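Ribosomal RNA small subunit methyltransferase D (Escherichia coli, PDB 2FPO) methylates the exocyclic N2 of guanine 966 of 16S rRNA in the assembled 30S particle, taking the methyl group from S-adenosyl-L-methionine. Local coordinates at residues A77-R87 against N104-F115; R40-W48 against A67-R75. All coordinates share one frame; numbering follows the deposited sequence. Where two conformers were deposited one is given.

Contact 1 of 2, residues A77-R87 against N104-F115; sequences AAGATLIEMDR and NARVVNSNAMSF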
ATOM      1  N   ALA A  77      -9.177   7.154   5.455  1.00 30.25           N
ATOM      2  CA  ALA A  77      -9.020   5.769   5.878  1.00 30.00           C
ATOM      3  C   ALA A  77      -9.265   5.728   7.385  1.00 29.23           C
ATOM      4  O   ALA A  77      -8.847   6.630   8.092  1.00 28.78           O
ATOM      5  CB  ALA A  77      -7.600   5.254   5.561  1.00 29.91           C
ATOM      6  N   ALA A  78      -9.943   4.686   7.856  1.00 29.67           N
ATOM      7  CA  ALA A  78     -10.154   4.438   9.285  1.00 28.64           C
ATOM      8  C   ALA A  78      -8.827   4.108   9.973  1.00 28.49           C
ATOM      9  O   ALA A  78      -8.554   4.580  11.094  1.00 27.79           O
ATOM     10  CB  ALA A  78     -11.147   3.298   9.468  1.00 29.30           C
ATOM     11  N   GLY A  79      -7.989   3.323   9.298  1.00 27.57           N
ATOM     12  CA  GLY A  79      -6.685   2.978   9.862  1.00 27.84           C
ATOM     13  C   GLY A  79      -5.718   2.428   8.813  1.00 27.53           C
ATOM     14  O   GLY A  79      -6.140   1.995   7.725  1.00 25.92           O
ATOM     15  N   ALA A  80      -4.428   2.483   9.146  1.00 26.75           N
ATOM     16  CA  ALA A  80      -3.358   1.987   8.270  1.00 26.50           C
ATOM     17  C   ALA A  80      -2.228   1.371   9.071  1.00 26.92           C
ATOM     18  O   ALA A  80      -1.649   2.002   9.972  1.00 26.73           O
ATOM     19  CB  ALA A  80      -2.815   3.081   7.381  1.00 26.15           C
ATOM     20  N   THR A  81      -1.917   0.137   8.728  1.00 26.31           N
ATOM     21  CA  THR A  81      -0.737  -0.524   9.252  1.00 27.03           C
ATOM     22  C   THR A  81       0.317  -0.464   8.143  1.00 27.02           C
ATOM     23  O   THR A  81       0.065  -0.868   6.991  1.00 25.07           O
ATOM     24  CB  THR A  81      -1.060  -1.958   9.647  1.00 27.55           C
ATOM     25  OG1 THR A  81      -2.009  -1.921  10.715  1.00 27.07           O
ATOM     26  CG2 THR A  81       0.213  -2.718  10.091  1.00 25.42           C
ATOM     27  N   LEU A  82       1.467   0.104   8.494  1.00 25.94           N
ATOM     28  CA  LEU A  82       2.498   0.425   7.510  1.00 26.46           C
ATOM     29  C   LEU A  82       3.755  -0.398   7.810  1.00 25.93           C
ATOM     30  O   LEU A  82       4.360  -0.229   8.846  1.00 26.39           O
ATOM     31  CB  LEU A  82       2.819   1.931   7.532  1.00 25.63           C
ATOM     32  CG  LEU A  82       1.594   2.870   7.398  1.00 27.20           C
ATOM     33  CD1 LEU A  82       1.986   4.335   7.610  1.00 24.96           C
ATOM     34  CD2 LEU A  82       0.886   2.702   6.057  1.00 25.62           C
ATOM     35  N   ILE A  83       4.132  -1.274   6.886  1.00 25.00           N
ATOM     36  CA  ILE A  83       5.215  -2.228   7.116  1.00 24.75           C
ATOM     37  C   ILE A  83       6.468  -1.779   6.335  1.00 25.55           C
ATOM     38  O   ILE A  83       6.383  -1.501   5.141  1.00 23.73           O
ATOM     39  CB  ILE A  83       4.871  -3.688   6.668  1.00 24.92           C
ATOM     40  CG1 ILE A  83       3.490  -4.154   7.173  1.00 22.70           C
ATOM     41  CG2 ILE A  83       5.993  -4.674   7.157  1.00 26.36           C
ATOM     42  CD1 ILE A  83       3.299  -3.941   8.687  1.00 23.41           C
ATOM     43  N   GLU A  84       7.606  -1.687   7.020  1.00 25.83           N
ATOM     44  CA  GLU A  84       8.792  -1.148   6.379  1.00 26.83           C
ATOM     45  C   GLU A  84      10.041  -1.773   6.950  1.00 27.41           C
ATOM     46  O   GLU A  84      10.294  -1.670   8.149  1.00 28.78           O
ATOM     47  CB  GLU A  84       8.826   0.398   6.458  1.00 26.07           C
ATOM     48  CG  GLU A  84      10.194   1.043   5.975  1.00 28.16           C
ATOM     49  CD  GLU A  84      10.537   0.691   4.526  1.00 29.78           C
ATOM     50  OE1 GLU A  84       9.593   0.698   3.672  1.00 30.41           O
ATOM     51  OE2 GLU A  84      11.728   0.362   4.227  1.00 30.50           O
HETATM   52  N   MSE A  85      10.839  -2.392   6.077  1.00 27.47           N
HETATM   53  CA  MSE A  85      12.057  -3.121   6.452  0.60 29.54           C
HETATM   54  C   MSE A  85      13.190  -2.202   6.935  1.00 26.43           C
HETATM   55  O   MSE A  85      13.951  -2.567   7.830  1.00 25.42           O
HETATM   56  CB  MSE A  85      12.536  -3.991   5.266  0.60 29.50           C
HETATM   57  CG  MSE A  85      13.606  -5.057   5.599  0.60 30.69           C
HETATM   58 SE   MSE A  85      15.457  -4.508   5.193  0.48 41.27          SE
HETATM   59  CE  MSE A  85      15.757  -5.537   3.647  0.60 32.37           C
ATOM     60  N   ASP A  86      13.314  -1.028   6.320  1.00 25.17           N
ATOM     61  CA  ASP A  86      14.409  -0.105   6.641  1.00 25.31           C
ATOM     62  C   ASP A  86      14.162   0.644   7.977  1.00 24.53           C
ATOM     63  O   ASP A  86      13.175   1.381   8.111  1.00 22.91           O
ATOM     64  CB  ASP A  86      14.629   0.893   5.492  1.00 25.42           C
ATOM     65  CG  ASP A  86      15.902   1.706   5.656  1.00 26.63           C
ATOM     66  OD1 ASP A  86      16.044   2.463   6.655  1.00 26.77           O
ATOM     67  OD2 ASP A  86      16.799   1.564   4.804  1.00 30.24           O
ATOM     68  N   ARG A  87      15.053   0.427   8.952  1.00 23.91           N
ATOM     69  CA  ARG A  87      14.874   1.020  10.287  1.00 24.13           C
ATOM     70  C   ARG A  87      14.845   2.563  10.230  1.00 23.31           C
ATOM     71  O   ARG A  87      14.006   3.194  10.868  1.00 22.84           O
ATOM     72  CB  ARG A  87      15.926   0.511  11.296  1.00 23.47           C
ATOM     73  CG  ARG A  87      15.697   1.000  12.767  1.00 24.85           C
ATOM     74  CD  ARG A  87      16.970   0.998  13.610  1.00 28.04           C
ATOM     75  NE  ARG A  87      17.973   1.859  12.990  1.00 33.81           N
ATOM     76  CZ  ARG A  87      19.185   1.457  12.623  1.00 35.33           C
ATOM     77  NH1 ARG A  87      20.009   2.312  12.028  1.00 34.44           N
ATOM     78  NH2 ARG A  87      19.579   0.212  12.863  1.00 35.02           N
ATOM     79  N   ASN A 104      -4.358   6.987  14.172  1.00 28.30           N
ATOM     80  CA  ASN A 104      -5.026   5.851  13.557  1.00 27.41           C
ATOM     81  C   ASN A 104      -4.116   5.113  12.549  1.00 26.85           C
ATOM     82  O   ASN A 104      -4.561   4.730  11.471  1.00 27.02           O
ATOM     83  CB  ASN A 104      -6.372   6.284  12.898  1.00 26.70           C
ATOM     84  CG  ASN A 104      -6.188   7.282  11.739  1.00 28.81           C
ATOM     85  OD1 ASN A 104      -5.295   8.140  11.777  1.00 28.24           O
ATOM     86  ND2 ASN A 104      -7.028   7.163  10.708  1.00 24.66           N
ATOM     87  N   ALA A 105      -2.863   4.893  12.953  1.00 25.66           N
ATOM     88  CA  ALA A 105      -1.837   4.229  12.160  1.00 25.60           C
ATOM     89  C   ALA A 105      -0.736   3.668  13.040  1.00 24.36           C
ATOM     90  O   ALA A 105      -0.551   4.096  14.191  1.00 24.69           O
ATOM     91  CB  ALA A 105      -1.250   5.196  11.122  1.00 25.42           C
ATOM     92  N   ARG A 106      -0.018   2.685  12.525  1.00 23.71           N
ATOM     93  CA  ARG A 106       1.121   2.134  13.239  1.00 23.66           C
ATOM     94  C   ARG A 106       2.173   1.768  12.190  1.00 24.83           C
ATOM     95  O   ARG A 106       1.872   1.556  10.990  1.00 25.80           O
ATOM     96  CB  ARG A 106       0.740   0.873  14.006  1.00 23.77           C
ATOM     97  CG  ARG A 106       0.226  -0.253  13.114  1.00 25.21           C
ATOM     98  CD  ARG A 106       0.321  -1.600  13.858  1.00 27.81           C
ATOM     99  NE  ARG A 106      -0.658  -1.689  14.973  1.00 27.36           N
ATOM    100  CZ  ARG A 106      -1.945  -2.011  14.842  1.00 28.82           C
ATOM    101  NH1 ARG A 106      -2.729  -2.104  15.942  1.00 29.02           N
ATOM    102  NH2 ARG A 106      -2.461  -2.257  13.637  1.00 27.97           N
ATOM    103  N   VAL A 107       3.407   1.700  12.630  1.00 24.30           N
ATOM    104  CA  VAL A 107       4.487   1.374  11.732  1.00 23.56           C
ATOM    105  C   VAL A 107       5.143   0.193  12.350  1.00 23.94           C
ATOM    106  O   VAL A 107       5.511   0.213  13.545  1.00 24.08           O
ATOM    107  CB  VAL A 107       5.505   2.538  11.632  1.00 24.04           C
ATOM    108  CG1 VAL A 107       6.714   2.130  10.791  1.00 23.08           C
ATOM    109  CG2 VAL A 107       4.812   3.832  11.083  1.00 22.63           C
ATOM    110  N   VAL A 108       5.341  -0.825  11.534  1.00 24.62           N
ATOM    111  CA  VAL A 108       6.040  -2.002  11.972  1.00 25.31           C
ATOM    112  C   VAL A 108       7.349  -2.123  11.149  1.00 25.19           C
ATOM    113  O   VAL A 108       7.331  -2.159   9.907  1.00 24.33           O
ATOM    114  CB  VAL A 108       5.172  -3.278  11.771  1.00 24.57           C
ATOM    115  CG1 VAL A 108       5.947  -4.523  12.141  1.00 24.38           C
ATOM    116  CG2 VAL A 108       3.810  -3.216  12.569  1.00 26.52           C
ATOM    117  N   ASN A 109       8.466  -2.212  11.863  1.00 24.60           N
ATOM    118  CA  ASN A 109       9.781  -2.277  11.219  1.00 24.49           C
ATOM    119  C   ASN A 109      10.056  -3.740  10.949  1.00 24.66           C
ATOM    120  O   ASN A 109      10.598  -4.441  11.788  1.00 23.13           O
ATOM    121  CB  ASN A 109      10.861  -1.658  12.115  1.00 25.20           C
ATOM    122  CG  ASN A 109      12.263  -1.670  11.459  1.00 26.43           C
ATOM    123  OD1 ASN A 109      12.413  -1.890  10.239  1.00 28.04           O
ATOM    124  ND2 ASN A 109      13.276  -1.431  12.268  1.00 25.16           N
ATOM    125  N   SER A 110       9.647  -4.216   9.781  1.00 25.08           N
ATOM    126  CA  SER A 110       9.799  -5.645   9.469  1.00 27.16           C
ATOM    127  C   SER A 110       9.871  -5.778   7.966  1.00 27.20           C
ATOM    128  O   SER A 110       9.288  -4.959   7.226  1.00 27.36           O
ATOM    129  CB  SER A 110       8.583  -6.460   9.988  1.00 28.39           C
ATOM    130  OG  SER A 110       8.661  -7.835   9.550  1.00 28.90           O
ATOM    131  N   ASN A 111      10.547  -6.800   7.502  1.00 28.10           N
ATOM    132  CA  ASN A 111      10.344  -7.217   6.121  1.00 29.24           C
ATOM    133  C   ASN A 111       8.946  -7.853   5.963  1.00 28.92           C
ATOM    134  O   ASN A 111       8.384  -8.403   6.934  1.00 29.41           O
ATOM    135  CB  ASN A 111      11.478  -8.164   5.665  1.00 28.87           C
ATOM    136  CG  ASN A 111      11.423  -9.525   6.344  1.00 33.13           C
ATOM    137  OD1 ASN A 111      10.846 -10.455   5.809  1.00 36.36           O
ATOM    138  ND2 ASN A 111      11.952  -9.618   7.557  1.00 38.53           N
ATOM    139  N   ALA A 112       8.389  -7.792   4.754  1.00 29.44           N
ATOM    140  CA  ALA A 112       7.023  -8.264   4.510  1.00 30.43           C
ATOM    141  C   ALA A 112       6.838  -9.774   4.615  1.00 31.41           C
ATOM    142  O   ALA A 112       5.799 -10.225   5.052  1.00 30.66           O
ATOM    143  CB  ALA A 112       6.505  -7.761   3.167  1.00 30.24           C
HETATM  144  N   MSE A 113       7.862 -10.542   4.242  1.00 32.20           N
HETATM  145  CA  MSE A 113       7.782 -12.005   4.251  1.00 34.09           C
HETATM  146  C   MSE A 113       7.627 -12.578   5.654  1.00 33.23           C
HETATM  147  O   MSE A 113       6.781 -13.456   5.852  1.00 33.16           O
HETATM  148  CB  MSE A 113       9.014 -12.620   3.590  1.00 34.68           C
HETATM  149  CG  MSE A 113       9.273 -12.009   2.237  1.00 41.89           C
HETATM  150 SE   MSE A 113       8.124 -12.801   0.904  0.70 52.97          SE
HETATM  151  CE  MSE A 113       9.348 -14.145   0.433  1.00 53.39           C
ATOM    152  N   SER A 114       8.426 -12.079   6.610  1.00 31.65           N
ATOM    153  CA  SER A 114       8.293 -12.441   8.014  1.00 31.55           C
ATOM    154  C   SER A 114       6.991 -11.918   8.598  1.00 29.93           C
ATOM    155  O   SER A 114       6.305 -12.621   9.359  1.00 29.94           O
ATOM    156  CB  SER A 114       9.438 -11.837   8.846  1.00 31.61           C
ATOM    157  OG  SER A 114      10.645 -12.475   8.499  1.00 38.07           O
ATOM    158  N   PHE A 115       6.676 -10.671   8.278  1.00 28.22           N
ATOM    159  CA  PHE A 115       5.479 -10.052   8.822  1.00 27.71           C
ATOM    160  C   PHE A 115       4.160 -10.746   8.441  1.00 27.33           C
ATOM    161  O   PHE A 115       3.290 -10.943   9.295  1.00 27.17           O
ATOM    162  CB  PHE A 115       5.379  -8.556   8.510  1.00 26.73           C
ATOM    163  CG  PHE A 115       4.123  -7.951   9.087  1.00 27.81           C
ATOM    164  CD1 PHE A 115       4.033  -7.697  10.447  1.00 26.69           C
ATOM    165  CD2 PHE A 115       3.003  -7.742   8.288  1.00 25.68           C
ATOM    166  CE1 PHE A 115       2.847  -7.193  10.988  1.00 26.47           C
ATOM    167  CE2 PHE A 115       1.813  -7.253   8.838  1.00 29.03           C
ATOM    168  CZ  PHE A 115       1.758  -6.980  10.184  1.00 26.00           C
TER
HETATM  169  O   HOH W   1      -7.494   9.091   8.637  1.00 34.79           O

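Contact 2 of 2, residues R40-W48 against A67-R75; sequences RVRETLFNW and ALGLEALSR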
ATOM      1  N   ARG A  40       1.102  11.641 -10.238  1.00 41.22           N
ATOM      2  CA  ARG A  40       0.165  11.091 -11.211  1.00 40.26           C
ATOM      3  C   ARG A  40      -0.251   9.664 -10.901  1.00 40.02           C
ATOM      4  O   ARG A  40      -1.422   9.305 -11.047  1.00 39.59           O
ATOM      5  CB  ARG A  40       0.707  11.213 -12.631  1.00 40.34           C
ATOM      6  CG  ARG A  40       0.280  12.497 -13.282  1.00 39.68           C
ATOM      7  CD  ARG A  40       0.548  12.488 -14.777  1.00 40.64           C
ATOM      8  NE  ARG A  40       0.418  13.823 -15.346  1.00 34.94           N
ATOM      9  CZ  ARG A  40       1.221  14.841 -15.051  1.00 35.41           C
ATOM     10  NH1 ARG A  40       1.034  16.018 -15.626  1.00 34.53           N
ATOM     11  NH2 ARG A  40       2.214  14.680 -14.179  1.00 37.00           N
ATOM     12  N   VAL A  41       0.715   8.866 -10.442  1.00 39.71           N
ATOM     13  CA  VAL A  41       0.454   7.532  -9.894  1.00 38.93           C
ATOM     14  C   VAL A  41      -0.562   7.595  -8.756  1.00 37.99           C
ATOM     15  O   VAL A  41      -1.622   6.966  -8.822  1.00 37.82           O
ATOM     16  CB  VAL A  41       1.780   6.886  -9.402  1.00 39.16           C
ATOM     17  CG1 VAL A  41       1.522   5.620  -8.559  1.00 40.31           C
ATOM     18  CG2 VAL A  41       2.707   6.610 -10.604  1.00 39.92           C
ATOM     19  N   ARG A  42      -0.248   8.356  -7.716  1.00 36.95           N
ATOM     20  CA  ARG A  42      -1.123   8.450  -6.551  1.00 36.52           C
ATOM     21  C   ARG A  42      -2.495   8.981  -6.937  1.00 35.10           C
ATOM     22  O   ARG A  42      -3.522   8.503  -6.450  1.00 34.20           O
ATOM     23  CB  ARG A  42      -0.489   9.308  -5.442  1.00 36.60           C
ATOM     24  CG  ARG A  42       0.373   8.513  -4.489  1.00 38.08           C
ATOM     25  CD  ARG A  42       0.900   9.388  -3.353  1.00 38.92           C
ATOM     26  NE  ARG A  42       1.895  10.338  -3.837  1.00 43.25           N
ATOM     27  CZ  ARG A  42       2.239  11.454  -3.213  1.00 45.19           C
ATOM     28  NH1 ARG A  42       1.663  11.785  -2.063  1.00 48.10           N
ATOM     29  NH2 ARG A  42       3.151  12.249  -3.746  1.00 45.72           N
ATOM     30  N   GLU A  43      -2.500   9.967  -7.834  1.00 33.62           N
ATOM     31  CA  GLU A  43      -3.724  10.543  -8.339  1.00 32.76           C
ATOM     32  C   GLU A  43      -4.614   9.488  -8.977  1.00 32.04           C
ATOM     33  O   GLU A  43      -5.789   9.373  -8.629  1.00 31.73           O
ATOM     34  CB  GLU A  43      -3.372  11.650  -9.329  1.00 33.02           C
ATOM     35  CG  GLU A  43      -4.499  12.541  -9.708  1.00 33.90           C
ATOM     36  CD  GLU A  43      -4.027  13.654 -10.656  1.00 35.31           C
ATOM     37  OE1 GLU A  43      -4.379  14.827 -10.417  1.00 35.66           O
ATOM     38  OE2 GLU A  43      -3.292  13.344 -11.619  1.00 34.85           O
ATOM     39  N   THR A  44      -4.046   8.698  -9.876  1.00 30.84           N
ATOM     40  CA  THR A  44      -4.771   7.610 -10.531  1.00 30.89           C
ATOM     41  C   THR A  44      -5.301   6.571  -9.512  1.00 30.83           C
ATOM     42  O   THR A  44      -6.483   6.209  -9.552  1.00 30.07           O
ATOM     43  CB  THR A  44      -3.866   6.910 -11.594  1.00 30.91           C
ATOM     44  OG1 THR A  44      -3.450   7.869 -12.565  1.00 31.15           O
ATOM     45  CG2 THR A  44      -4.588   5.774 -12.305  1.00 31.99           C
ATOM     46  N   LEU A  45      -4.433   6.110  -8.604  1.00 29.90           N
ATOM     47  CA  LEU A  45      -4.801   5.084  -7.634  1.00 30.01           C
ATOM     48  C   LEU A  45      -5.946   5.541  -6.719  1.00 29.62           C
ATOM     49  O   LEU A  45      -6.910   4.805  -6.465  1.00 29.28           O
ATOM     50  CB  LEU A  45      -3.584   4.724  -6.754  1.00 30.56           C
ATOM     51  CG  LEU A  45      -3.815   3.755  -5.596  1.00 30.13           C
ATOM     52  CD1 LEU A  45      -4.559   2.453  -6.052  1.00 28.77           C
ATOM     53  CD2 LEU A  45      -2.466   3.416  -4.897  1.00 30.39           C
ATOM     54  N   PHE A  46      -5.812   6.758  -6.206  1.00 29.52           N
ATOM     55  CA  PHE A  46      -6.766   7.262  -5.246  1.00 29.74           C
ATOM     56  C   PHE A  46      -8.048   7.716  -5.898  1.00 29.36           C
ATOM     57  O   PHE A  46      -9.086   7.719  -5.239  1.00 30.06           O
ATOM     58  CB  PHE A  46      -6.134   8.241  -4.254  1.00 29.36           C
ATOM     59  CG  PHE A  46      -5.258   7.544  -3.248  1.00 30.61           C
ATOM     60  CD1 PHE A  46      -5.838   6.888  -2.140  1.00 29.87           C
ATOM     61  CD2 PHE A  46      -3.874   7.449  -3.451  1.00 27.98           C
ATOM     62  CE1 PHE A  46      -5.055   6.206  -1.236  1.00 28.66           C
ATOM     63  CE2 PHE A  46      -3.072   6.758  -2.539  1.00 29.84           C
ATOM     64  CZ  PHE A  46      -3.656   6.151  -1.426  1.00 29.47           C
ATOM     65  N   ASN A  47      -8.003   8.033  -7.189  1.00 28.77           N
ATOM     66  CA  ASN A  47      -9.238   8.171  -7.951  0.50 28.88           C
ATOM     67  C   ASN A  47      -9.946   6.810  -8.055  1.00 29.13           C
ATOM     68  O   ASN A  47     -11.157   6.738  -7.830  1.00 29.22           O
ATOM     69  CB  ASN A  47      -8.993   8.831  -9.315  0.50 28.59           C
ATOM     70  CG  ASN A  47      -8.509  10.296  -9.199  0.50 29.54           C
ATOM     71  OD1 ASN A  47      -8.438  10.871  -8.106  0.50 30.02           O
ATOM     72  ND2 ASN A  47      -8.159  10.894 -10.341  0.50 32.15           N
ATOM     73  N   TRP A  48      -9.198   5.733  -8.341  1.00 28.34           N
ATOM     74  CA  TRP A  48      -9.810   4.370  -8.353  1.00 29.27           C
ATOM     75  C   TRP A  48     -10.418   3.979  -6.995  1.00 29.40           C
ATOM     76  O   TRP A  48     -11.419   3.266  -6.934  1.00 29.64           O
ATOM     77  CB  TRP A  48      -8.802   3.266  -8.710  1.00 28.50           C
ATOM     78  CG  TRP A  48      -8.210   3.280 -10.113  1.00 29.16           C
ATOM     79  CD1 TRP A  48      -8.728   3.870 -11.240  1.00 30.19           C
ATOM     80  CD2 TRP A  48      -6.987   2.657 -10.514  1.00 29.08           C
ATOM     81  NE1 TRP A  48      -7.891   3.646 -12.324  1.00 29.64           N
ATOM     82  CE2 TRP A  48      -6.822   2.896 -11.904  1.00 30.78           C
ATOM     83  CE3 TRP A  48      -6.029   1.887  -9.840  1.00 29.70           C
ATOM     84  CZ2 TRP A  48      -5.728   2.398 -12.628  1.00 28.88           C
ATOM     85  CZ3 TRP A  48      -4.940   1.412 -10.544  1.00 29.79           C
ATOM     86  CH2 TRP A  48      -4.797   1.668 -11.940  1.00 28.82           C
ATOM     87  N   ALA A  67       4.239   7.471   1.166  1.00 34.94           N
ATOM     88  CA  ALA A  67       3.377   8.164   0.192  1.00 34.81           C
ATOM     89  C   ALA A  67       1.969   7.537   0.115  1.00 34.42           C
ATOM     90  O   ALA A  67       0.961   8.245   0.239  1.00 34.86           O
ATOM     91  CB  ALA A  67       4.032   8.218  -1.196  1.00 34.65           C
ATOM     92  N   LEU A  68       1.897   6.213  -0.024  1.00 33.48           N
ATOM     93  CA  LEU A  68       0.607   5.546  -0.163  1.00 33.35           C
ATOM     94  C   LEU A  68      -0.210   5.526   1.124  1.00 32.63           C
ATOM     95  O   LEU A  68      -1.370   5.926   1.127  1.00 31.36           O
ATOM     96  CB  LEU A  68       0.762   4.138  -0.748  1.00 33.33           C
ATOM     97  CG  LEU A  68       1.383   4.053  -2.143  1.00 33.82           C
ATOM     98  CD1 LEU A  68       1.396   2.611  -2.636  1.00 33.23           C
ATOM     99  CD2 LEU A  68       0.617   4.969  -3.132  1.00 36.38           C
ATOM    100  N   GLY A  69       0.391   5.050   2.214  1.00 32.76           N
ATOM    101  CA  GLY A  69      -0.308   5.006   3.505  1.00 32.52           C
ATOM    102  C   GLY A  69      -0.768   6.374   4.004  1.00 31.27           C
ATOM    103  O   GLY A  69      -1.871   6.512   4.523  1.00 30.44           O
ATOM    104  N   LEU A  70       0.084   7.380   3.830  1.00 31.56           N
ATOM    105  CA  LEU A  70      -0.211   8.754   4.245  1.00 31.49           C
ATOM    106  C   LEU A  70      -1.319   9.435   3.450  1.00 30.52           C
ATOM    107  O   LEU A  70      -2.188  10.128   3.991  1.00 30.45           O
ATOM    108  CB  LEU A  70       1.069   9.598   4.224  1.00 32.16           C
ATOM    109  CG  LEU A  70       2.067   9.196   5.321  1.00 32.03           C
ATOM    110  CD1 LEU A  70       3.377   9.952   5.150  1.00 32.73           C
ATOM    111  CD2 LEU A  70       1.465   9.465   6.683  1.00 32.99           C
ATOM    112  N   GLU A  71      -1.286   9.239   2.152  1.00 29.63           N
ATOM    113  CA  GLU A  71      -2.379   9.680   1.294  1.00 29.18           C
ATOM    114  C   GLU A  71      -3.692   8.963   1.693  1.00 28.46           C
ATOM    115  O   GLU A  71      -4.752   9.594   1.732  1.00 27.55           O
ATOM    116  CB  GLU A  71      -1.951   9.406  -0.154  1.00 29.63           C
ATOM    117  CG  GLU A  71      -2.776   9.988  -1.236  1.00 30.88           C
ATOM    118  CD  GLU A  71      -2.550  11.457  -1.427  1.00 32.59           C
ATOM    119  OE1 GLU A  71      -1.375  11.920  -1.491  1.00 29.63           O
ATOM    120  OE2 GLU A  71      -3.582  12.141  -1.506  1.00 31.44           O
ATOM    121  N   ALA A  72      -3.616   7.658   2.024  1.00 27.61           N
ATOM    122  CA  ALA A  72      -4.800   6.915   2.497  1.00 27.55           C
ATOM    123  C   ALA A  72      -5.374   7.517   3.773  1.00 28.02           C
ATOM    124  O   ALA A  72      -6.566   7.790   3.838  1.00 28.69           O
ATOM    125  CB  ALA A  72      -4.515   5.369   2.652  1.00 27.93           C
ATOM    126  N   LEU A  73      -4.529   7.800   4.766  1.00 27.82           N
ATOM    127  CA  LEU A  73      -4.983   8.424   5.991  1.00 27.42           C
ATOM    128  C   LEU A  73      -5.574   9.814   5.780  1.00 27.82           C
ATOM    129  O   LEU A  73      -6.540  10.201   6.445  1.00 26.94           O
ATOM    130  CB  LEU A  73      -3.842   8.493   7.015  1.00 27.38           C
ATOM    131  CG  LEU A  73      -3.442   7.101   7.502  1.00 28.65           C
ATOM    132  CD1 LEU A  73      -1.967   7.135   7.968  1.00 28.37           C
ATOM    133  CD2 LEU A  73      -4.396   6.520   8.591  1.00 25.64           C
ATOM    134  N   SER A  74      -4.972  10.565   4.873  1.00 27.63           N
ATOM    135  CA  SER A  74      -5.450  11.897   4.577  1.00 28.53           C
ATOM    136  C   SER A  74      -6.913  11.851   4.095  1.00 29.03           C
ATOM    137  O   SER A  74      -7.742  12.673   4.506  1.00 29.37           O
ATOM    138  CB  SER A  74      -4.553  12.549   3.528  1.00 27.69           C
ATOM    139  OG  SER A  74      -4.906  13.910   3.355  1.00 29.92           O
ATOM    140  N   ARG A  75      -7.210  10.851   3.268  1.00 29.15           N
ATOM    141  CA  ARG A  75      -8.484  10.705   2.613  1.00 29.78           C
ATOM    142  C   ARG A  75      -9.458   9.883   3.467  1.00 30.15           C
ATOM    143  O   ARG A  75     -10.420   9.273   2.956  1.00 28.67           O
ATOM    144  CB  ARG A  75      -8.256  10.107   1.234  1.00 29.59           C
ATOM    145  CG  ARG A  75      -7.356  10.975   0.350  1.00 30.14           C
ATOM    146  CD  ARG A  75      -7.048  10.244  -0.953  1.00 30.14           C
ATOM    147  NE  ARG A  75      -6.112  10.959  -1.838  1.00 29.13           N
ATOM    148  CZ  ARG A  75      -6.408  11.455  -3.034  1.00 29.10           C
ATOM    149  NH1 ARG A  75      -7.644  11.360  -3.527  1.00 29.37           N
ATOM    150  NH2 ARG A  75      -5.460  12.050  -3.760  1.00 28.81           N
TER
HETATM  151  O   HOH W   2      -6.535  12.434  -6.630  1.00 46.24           O

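Contact 1 of 2, residues A77-R87 against N104-F115
Ile83 sets its CD1 methyl over the centre of the Phe115 ring, a CH-pi contact 3.7 Å from the ring centroid and 13° off the normal. The same CD1 packs 3.7 Å from CB of Val108, whose side chain runs alongside. With CG1 anti to the carbonyl carbon (chi1 -48°), the branch leans to this side and its CD1 end reaches both partners. Further along this face, CG and CD of Arg106 lie against CG2 of Thr81, and the guanidinium bends back to give NH2 to Thr81 OG1 at 3.0 Å, the hydroxyl in the guanidinium plane. A valine at Thr81 would probably keep the apolar touch but leave that guanidinium without its anchor on this strand. A parallel ladder joins the strands, running from Ala80 N to Asn104 O up to Glu84 N to Val108 O (2.9 Å). At the polar end, Asn104 ND2 donates to Ala78 O at 3.0 Å from above the carbonyl plane, and a water joins ND2 to Ala77 O. In this Rossmann-like beta-alpha-beta crossover through helix 87-99, backbone bonds fix the register of edge strand 105-108, while Asn104 and Arg106 add side-chain bonds beside an apolar patch.

Contact 2 of 2, residues R40-W48 against A67-R75
Glu71 OE1 takes Arg42 NH1 from the opposite helix, at 3.1 Å, and Ile17 N from the N-terminal part of the chain. The pair with Arg42 is a salt bridge; as a hydrogen bond it is weak, bent to 121°. Arg42 NH1 also donates to Arg15 O, so both sides of the bridge are tied to that same part of the chain. The other oxygen, OE2, is gripped side-on by Arg75, whose NE (2.8 Å) and NH2 (2.9 Å) both donate to this one atom. NE meets its anti lone pair, while NH2 comes from above the carboxylate plane. Two positive groups around this buried carboxylate would be expected to favour its ionised form.

Helices 39-53 and 67-74 meet here beside the Rossmann-like sheet of the methyltransferase domain, their short axes crossing at -46°. Phe46 fills the gap between them. CG of Glu71, anti to its own backbone N (chi1 -169°), rides over one face of the ring, 3.7 Å from the centroid, a CH-pi contact. Ala72 CB approaches the ring at CE1. The Arg75 guanidinium lies flat over CB of Phe46, which sits 3.4 Å from CZ. At the other end of the interface, Leu68 CD2 lies 3.9 Å from Leu45 CD2 and also touches Arg42 CG, while Tyr157 of strand 154-161 touches both leucines.

How the contacts relate
Contact 2 closes before contact 1 opens along the chain, and helix 67-74 leads directly into strand 79-83, so the two are joined in series, their centres about 17 Å apart. They also touch: Ala77 N lies 3.1 Å from Ala72 O, a probable hydrogen bond across the turn between them. Leu73 of the helix packs CD1 against Ala105 CB at 3.8 Å, and Leu82 CD2 reaches Gly69 CA at 3.6 Å. Helix 67-74 therefore takes part in both contacts, meeting helix 39-53 as well as strands 79-83 and 105-108. Glu84, hydrogen-bonded to Gly64 N, follows strand 79-83, where an acidic residue commonly binds the ribose of S-adenosylmethionine in Rossmann-fold methyltransferases; a similar role is plausible here.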